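Local coordinates for glycoside hydrolase family protein (Novosphingobium sp. PP1Y, PDB 6Q2F), which is an alpha-L-rhamnosidase that probably cleaves terminal alpha-L-rhamnose from glycosides, and carries a bound sodium ion, at residues A[586-591]-A[748-753]; A[597-602]-A[623-628]. All coordinates share one frame; numbering follows the deposited sequence.

Contact 1 (A[586-591]-A[748-753]); sequences EDHRPM and YGDEPV. With NA (sodium ion), chain B.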
loop_
_atom_site.group_PDB
_atom_site.type_symbol
_atom_site.label_atom_id
_atom_site.label_comp_id
_atom_site.label_asym_id
_atom_site.label_seq_id
_atom_site.Cartn_x
_atom_site.Cartn_y
_atom_site.Cartn_z
ATOM N N GLU A 586 2.168 -0.894 -1.502
ATOM C CA GLU A 586 1.474 -0.781 -0.213
ATOM C C GLU A 586 2.406 -0.448 0.943
ATOM O O GLU A 586 2.178 0.541 1.653
ATOM C CB GLU A 586 0.682 -2.058 0.131
ATOM C CG GLU A 586 -0.104 -1.920 1.457
ATOM C CD GLU A 586 -0.911 -3.155 1.820
ATOM O OE1 GLU A 586 -0.720 -3.641 2.947
ATOM O OE2 GLU A 586 -1.725 -3.624 1.001
ATOM N N ASP A 587 3.446 -1.255 1.142
ATOM C CA ASP A 587 4.255 -1.235 2.364
ATOM C C ASP A 587 5.720 -0.987 2.001
ATOM O O ASP A 587 6.424 -1.907 1.565
ATOM C CB ASP A 587 4.076 -2.552 3.130
ATOM C CG ASP A 587 4.741 -2.547 4.500
ATOM O OD1 ASP A 587 5.247 -1.495 4.929
ATOM O OD2 ASP A 587 4.733 -3.614 5.158
ATOM N N HIS A 588 6.174 0.254 2.210
ATOM C CA HIS A 588 7.558 0.684 1.933
ATOM C C HIS A 588 7.934 0.263 0.511
ATOM O O HIS A 588 7.207 0.582 -0.439
ATOM C CB HIS A 588 8.470 0.160 3.019
ATOM C CG HIS A 588 8.168 0.718 4.368
ATOM N ND1 HIS A 588 7.155 0.231 5.162
ATOM C CD2 HIS A 588 8.736 1.732 5.060
ATOM C CE1 HIS A 588 7.118 0.912 6.293
ATOM N NE2 HIS A 588 8.066 1.830 6.257
ATOM N N ARG A 589 9.038 -0.457 0.312
ATOM C CA ARG A 589 9.584 -0.703 -1.017
ATOM C C ARG A 589 9.946 -2.175 -1.127
ATOM O O ARG A 589 11.118 -2.556 -0.994
ATOM C CB ARG A 589 10.785 0.208 -1.288
ATOM C CG ARG A 589 11.273 0.157 -2.752
ATOM C CD ARG A 589 12.369 1.175 -3.023
ATOM N NE ARG A 589 12.453 1.467 -4.454
ATOM C CZ ARG A 589 13.260 2.371 -5.000
ATOM N NH1 ARG A 589 14.082 3.093 -4.238
ATOM N NH2 ARG A 589 13.239 2.553 -6.315
ATOM N N PRO A 590 8.954 -3.040 -1.347
ATOM C CA PRO A 590 9.234 -4.482 -1.386
ATOM C C PRO A 590 9.954 -4.918 -2.654
ATOM O O PRO A 590 10.617 -5.960 -2.643
ATOM C CB PRO A 590 7.838 -5.109 -1.297
ATOM C CG PRO A 590 6.959 -4.089 -1.905
ATOM C CD PRO A 590 7.528 -2.752 -1.523
HETATM N N MSE A 591 9.837 -4.155 -3.740
HETATM C CA MSE A 591 10.546 -4.455 -4.988
HETATM C C MSE A 591 10.632 -3.182 -5.824
HETATM O O MSE A 591 10.062 -2.157 -5.444
HETATM C CB MSE A 591 9.835 -5.536 -5.781
HETATM C CG MSE A 591 8.491 -5.068 -6.312
HETATM SE SE MSE A 591 7.478 -6.359 -7.350
HETATM C CE MSE A 591 8.678 -6.672 -8.857
ATOM N N TYR A 748 7.712 8.083 1.302
ATOM C CA TYR A 748 6.894 8.507 2.424
ATOM C C TYR A 748 6.421 7.308 3.245
ATOM O O TYR A 748 5.386 7.365 3.910
ATOM C CB TYR A 748 5.724 9.350 1.908
ATOM C CG TYR A 748 6.216 10.455 0.993
ATOM C CD1 TYR A 748 7.147 11.388 1.446
ATOM C CD2 TYR A 748 5.781 10.548 -0.324
ATOM C CE1 TYR A 748 7.624 12.389 0.619
ATOM C CE2 TYR A 748 6.240 11.561 -1.169
ATOM C CZ TYR A 748 7.163 12.470 -0.690
ATOM O OH TYR A 748 7.647 13.467 -1.524
ATOM N N GLY A 749 7.194 6.216 3.199
ATOM C CA GLY A 749 6.877 5.014 3.958
ATOM C C GLY A 749 7.012 5.195 5.450
ATOM O O GLY A 749 6.289 4.548 6.213
ATOM N N ASP A 750 7.900 6.089 5.879
ATOM C CA ASP A 750 8.127 6.366 7.291
ATOM C C ASP A 750 7.751 7.786 7.669
ATOM O O ASP A 750 7.043 7.995 8.664
ATOM C CB ASP A 750 9.600 6.104 7.630
ATOM C CG ASP A 750 9.990 4.660 7.412
ATOM O OD1 ASP A 750 9.337 3.763 7.988
ATOM O OD2 ASP A 750 10.946 4.423 6.659
ATOM N N GLU A 751 8.207 8.768 6.900
ATOM C CA GLU A 751 7.895 10.157 7.148
ATOM C C GLU A 751 6.917 10.653 6.101
ATOM O O GLU A 751 7.165 10.471 4.901
ATOM C CB GLU A 751 9.173 10.994 7.121
ATOM C CG GLU A 751 10.163 10.578 8.195
ATOM C CD GLU A 751 11.414 11.429 8.210
ATOM O OE1 GLU A 751 11.700 12.095 7.186
ATOM O OE2 GLU A 751 12.109 11.437 9.253
ATOM N N PRO A 752 5.804 11.262 6.498
ATOM C CA PRO A 752 4.858 11.766 5.503
ATOM C C PRO A 752 5.463 12.907 4.703
ATOM O O PRO A 752 6.439 13.538 5.103
ATOM C CB PRO A 752 3.675 12.245 6.339
ATOM C CG PRO A 752 4.294 12.603 7.658
ATOM C CD PRO A 752 5.398 11.596 7.873
ATOM N N VAL A 753 4.878 13.153 3.541
ATOM C CA VAL A 753 5.335 14.247 2.694
ATOM C C VAL A 753 5.250 15.543 3.508
ATOM O O VAL A 753 4.193 15.892 4.052
ATOM C CB VAL A 753 4.528 14.283 1.375
ATOM C CG1 VAL A 753 3.024 14.620 1.613
ATOM C CG2 VAL A 753 5.170 15.230 0.371
HETATM NA NA NA B . -2.705 -5.683 0.299
#

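Contact 2 (A[597-602]-A[623-628]); sequences AMRSHA and IADMKG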
loop_
_atom_site.group_PDB
_atom_site.type_symbol
_atom_site.label_atom_id
_atom_site.label_comp_id
_atom_site.label_asym_id
_atom_site.label_seq_id
_atom_site.Cartn_x
_atom_site.Cartn_y
_atom_site.Cartn_z
ATOM N N ALA A 597 2.493 4.050 -11.593
ATOM C CA ALA A 597 2.526 3.370 -12.883
ATOM C C ALA A 597 1.924 1.979 -12.764
ATOM O O ALA A 597 1.161 1.539 -13.626
ATOM C CB ALA A 597 3.968 3.308 -13.394
HETATM N N MSE A 598 2.215 1.303 -11.670
HETATM C CA MSE A 598 1.730 -0.062 -11.436
HETATM C C MSE A 598 0.201 -0.127 -11.400
HETATM O O MSE A 598 -0.375 -1.178 -11.647
HETATM C CB MSE A 598 2.314 -0.600 -10.140
HETATM C CG MSE A 598 3.791 -0.923 -10.233
HETATM SE SE MSE A 598 4.573 -0.959 -8.458
HETATM C CE MSE A 598 3.765 -2.681 -7.911
ATOM N N ARG A 599 -0.453 1.006 -11.123
ATOM C CA ARG A 599 -1.905 1.020 -11.019
ATOM C C ARG A 599 -2.580 1.780 -12.152
ATOM O O ARG A 599 -3.811 1.804 -12.217
ATOM C CB ARG A 599 -2.327 1.593 -9.660
ATOM C CG ARG A 599 -2.015 0.690 -8.477
ATOM C CD ARG A 599 -2.433 1.280 -7.091
ATOM N NE ARG A 599 -1.469 2.268 -6.647
ATOM C CZ ARG A 599 -1.268 2.618 -5.387
ATOM N NH1 ARG A 599 -1.974 2.063 -4.413
ATOM N NH2 ARG A 599 -0.353 3.527 -5.101
ATOM N N SER A 600 -1.806 2.349 -13.072
ATOM C CA SER A 600 -2.340 3.255 -14.082
ATOM C C SER A 600 -3.213 2.545 -15.109
ATOM O O SER A 600 -4.026 3.189 -15.777
ATOM C CB SER A 600 -1.172 3.962 -14.780
ATOM O OG SER A 600 -0.352 2.999 -15.425
ATOM N N HIS A 601 -3.025 1.243 -15.275
ATOM C CA HIS A 601 -3.787 0.438 -16.224
ATOM C C HIS A 601 -5.027 -0.190 -15.612
ATOM O O HIS A 601 -5.877 -0.697 -16.350
ATOM C CB HIS A 601 -2.906 -0.677 -16.801
ATOM C CG HIS A 601 -1.583 -0.199 -17.311
ATOM N ND1 HIS A 601 -1.459 0.566 -18.452
ATOM C CD2 HIS A 601 -0.322 -0.402 -16.855
ATOM C CE1 HIS A 601 -0.182 0.824 -18.666
ATOM N NE2 HIS A 601 0.527 0.255 -17.707
ATOM N N ALA A 602 -5.132 -0.188 -14.294
ATOM C CA ALA A 602 -6.239 -0.857 -13.638
ATOM C C ALA A 602 -7.491 0.000 -13.732
ATOM O O ALA A 602 -7.425 1.225 -13.846
ATOM C CB ALA A 602 -5.913 -1.146 -12.170
ATOM N N ILE A 623 -0.844 5.847 4.146
ATOM C CA ILE A 623 -1.279 7.165 3.682
ATOM C C ILE A 623 -0.740 7.419 2.276
ATOM O O ILE A 623 -1.484 7.764 1.356
ATOM C CB ILE A 623 -0.823 8.261 4.665
ATOM C CG1 ILE A 623 -1.346 8.010 6.099
ATOM C CG2 ILE A 623 -1.188 9.641 4.125
ATOM C CD1 ILE A 623 -2.856 7.876 6.236
ATOM N N ALA A 624 0.572 7.231 2.097
ATOM C CA ALA A 624 1.177 7.352 0.768
ATOM C C ALA A 624 0.541 6.387 -0.224
ATOM O O ALA A 624 0.264 6.760 -1.369
ATOM C CB ALA A 624 2.685 7.110 0.857
ATOM N N ASP A 625 0.274 5.151 0.216
ATOM C CA ASP A 625 -0.344 4.152 -0.656
ATOM C C ASP A 625 -1.681 4.650 -1.196
ATOM O O ASP A 625 -1.956 4.565 -2.404
ATOM C CB ASP A 625 -0.520 2.840 0.120
ATOM C CG ASP A 625 -1.015 1.693 -0.751
ATOM O OD1 ASP A 625 -0.698 1.672 -1.959
ATOM O OD2 ASP A 625 -1.747 0.822 -0.212
HETATM N N MSE A 626 -2.521 5.191 -0.314
HETATM C CA MSE A 626 -3.833 5.689 -0.702
HETATM C C MSE A 626 -3.744 6.963 -1.534
HETATM O O MSE A 626 -4.534 7.179 -2.454
HETATM C CB MSE A 626 -4.698 5.961 0.538
HETATM C CG MSE A 626 -5.265 4.733 1.235
HETATM SE SE MSE A 626 -6.386 5.320 2.781
HETATM C CE MSE A 626 -4.987 5.940 3.982
ATOM N N LYS A 627 -2.812 7.839 -1.169
ATOM C CA LYS A 627 -2.687 9.090 -1.904
ATOM C C LYS A 627 -2.185 8.813 -3.314
ATOM O O LYS A 627 -2.663 9.410 -4.286
ATOM C CB LYS A 627 -1.756 10.053 -1.159
ATOM C CG LYS A 627 -1.817 11.507 -1.668
ATOM C CD LYS A 627 -3.194 12.131 -1.479
ATOM C CE LYS A 627 -3.203 13.622 -1.932
ATOM N NZ LYS A 627 -4.579 14.193 -1.819
ATOM N N GLY A 628 -1.262 7.858 -3.448
ATOM C CA GLY A 628 -0.844 7.430 -4.774
ATOM C C GLY A 628 -1.993 6.858 -5.573
ATOM O O GLY A 628 -2.181 7.194 -6.742
HETATM O O HOH W 1 1.061 4.931 -3.510
#

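Contact 1 (A[586-591]-A[748-753])
His588 reaches across to Asp750 with the far end of its imidazole, while the near end is held by its own neighbour. At CB the side chain turns CG anti to the carbonyl carbon (chi1 -64°), which swings the ring out to the 748-753 loop. ND1 gives its N-H to Asp587 OD1 at 2.6 Å, almost in the ring plane. CE1 passes Gly749 O at 3.7 Å, and CD2 runs beside Asp750 OD1. At the tip, NE2 donates to Asp750 OD1 over 2.9 Å, a fairly straight bond (156°) that stays in the imidazole plane but meets the oxygen from above the carboxylate, 51° out of it. Gly749 O is also near NE2, at a poor angle for bonding. The other oxygen, Asp750 OD2, is in a salt bridge with Arg392, the stronger partner of this carboxylate. A leucine in place of His588 would probably leave Asp587 OD1 and Asp750 OD1 without their ring N-H and remove this side-chain link between the loops. Glu586 OE2 binds sodium with Asp503, Ser504, Glu583 and Glu644. The segment 586-591 follows barrel strand 579-582 and rests on helix 620-636; 748-753 leaves helix 744-747 towards strand 762-765.

Contact 2 (A[597-602]-A[623-628])
Arg599 and Asp625 meet with their side chains crossing at about a right angle, yet their flat ends are nearly parallel, the guanidinium and carboxylate planes differing by 15°. The two groups are nonetheless stepped rather than coplanar. NH1 forms the salt bridge to Asp625 OD1 at 2.8 Å, approaching that oxygen from above the carboxylate, 40° out of its plane, while OD1 itself is tilted from the guanidinium plane. One nitrogen and one oxygen therefore carry the ion pair, without the paired two-bond grip of a side-by-side arrangement. The rest of the guanidinium end is turned to the helix backbone: Asp625 O receives weak hydrogen bonds from NH1 at 3.2 Å and from NH2 at 3.3 Å, so that the carbonyl oxygen is shared by the two terminal guanidinium nitrogens. Arg599 gets there through a bend at chi3 (-78°), after which the guanidinium lies against the turn of helix that holds both acceptors. NH2 comes within 3.7 Å of Gly628 C. Water 1 lies in the guanidinium plane at its edge, with its oxygen 2.9 Å from Ala624 O. Arg599 opens a type I beta turn ending at Ala602. The segment 597-602 leads into barrel strand 604-610, which helix 620-636 follows, so the salt bridge joins a loop of the beta/alpha barrel to the helix after the next strand. Outside the two segments, NE donates to Asp595 O and NH1 also to Met606 O, while Asp625 OD2 takes a weak bond from Ala608 N. The guanidinium is thus fixed in rotation by several acceptors in a buried setting. Its positive charge would probably offset the negative charge of the buried carboxylate; the Asp625 side chain lies about 7 Å from the sodium ion, and the ion pair probably contributes to holding the loop against helix 620-636.

The centres of contacts 1 and 2 lie 12 Å apart, within the parallel eight-stranded beta/alpha barrel and its border with the next domain. Segments 586-591 and 597-602 belong to the same loop between barrel strands 579-582 and 604-610; 623-628 follows on helix 620-636, and the loop segment 748-753 comes last, so contact 2 closes a short loop within the long span bridged by contact 1. Helix 620-636 joins them directly: Glu586 CA packs on Asp625 CG at 3.6 Å, and Tyr748 CB on Ala624 CB at 3.9 Å. One barrel loop thus contributes ligands to the sodium site, contacts the helix that follows the next strand and meets the region leading to the mixed sheet that contains strand 762-765.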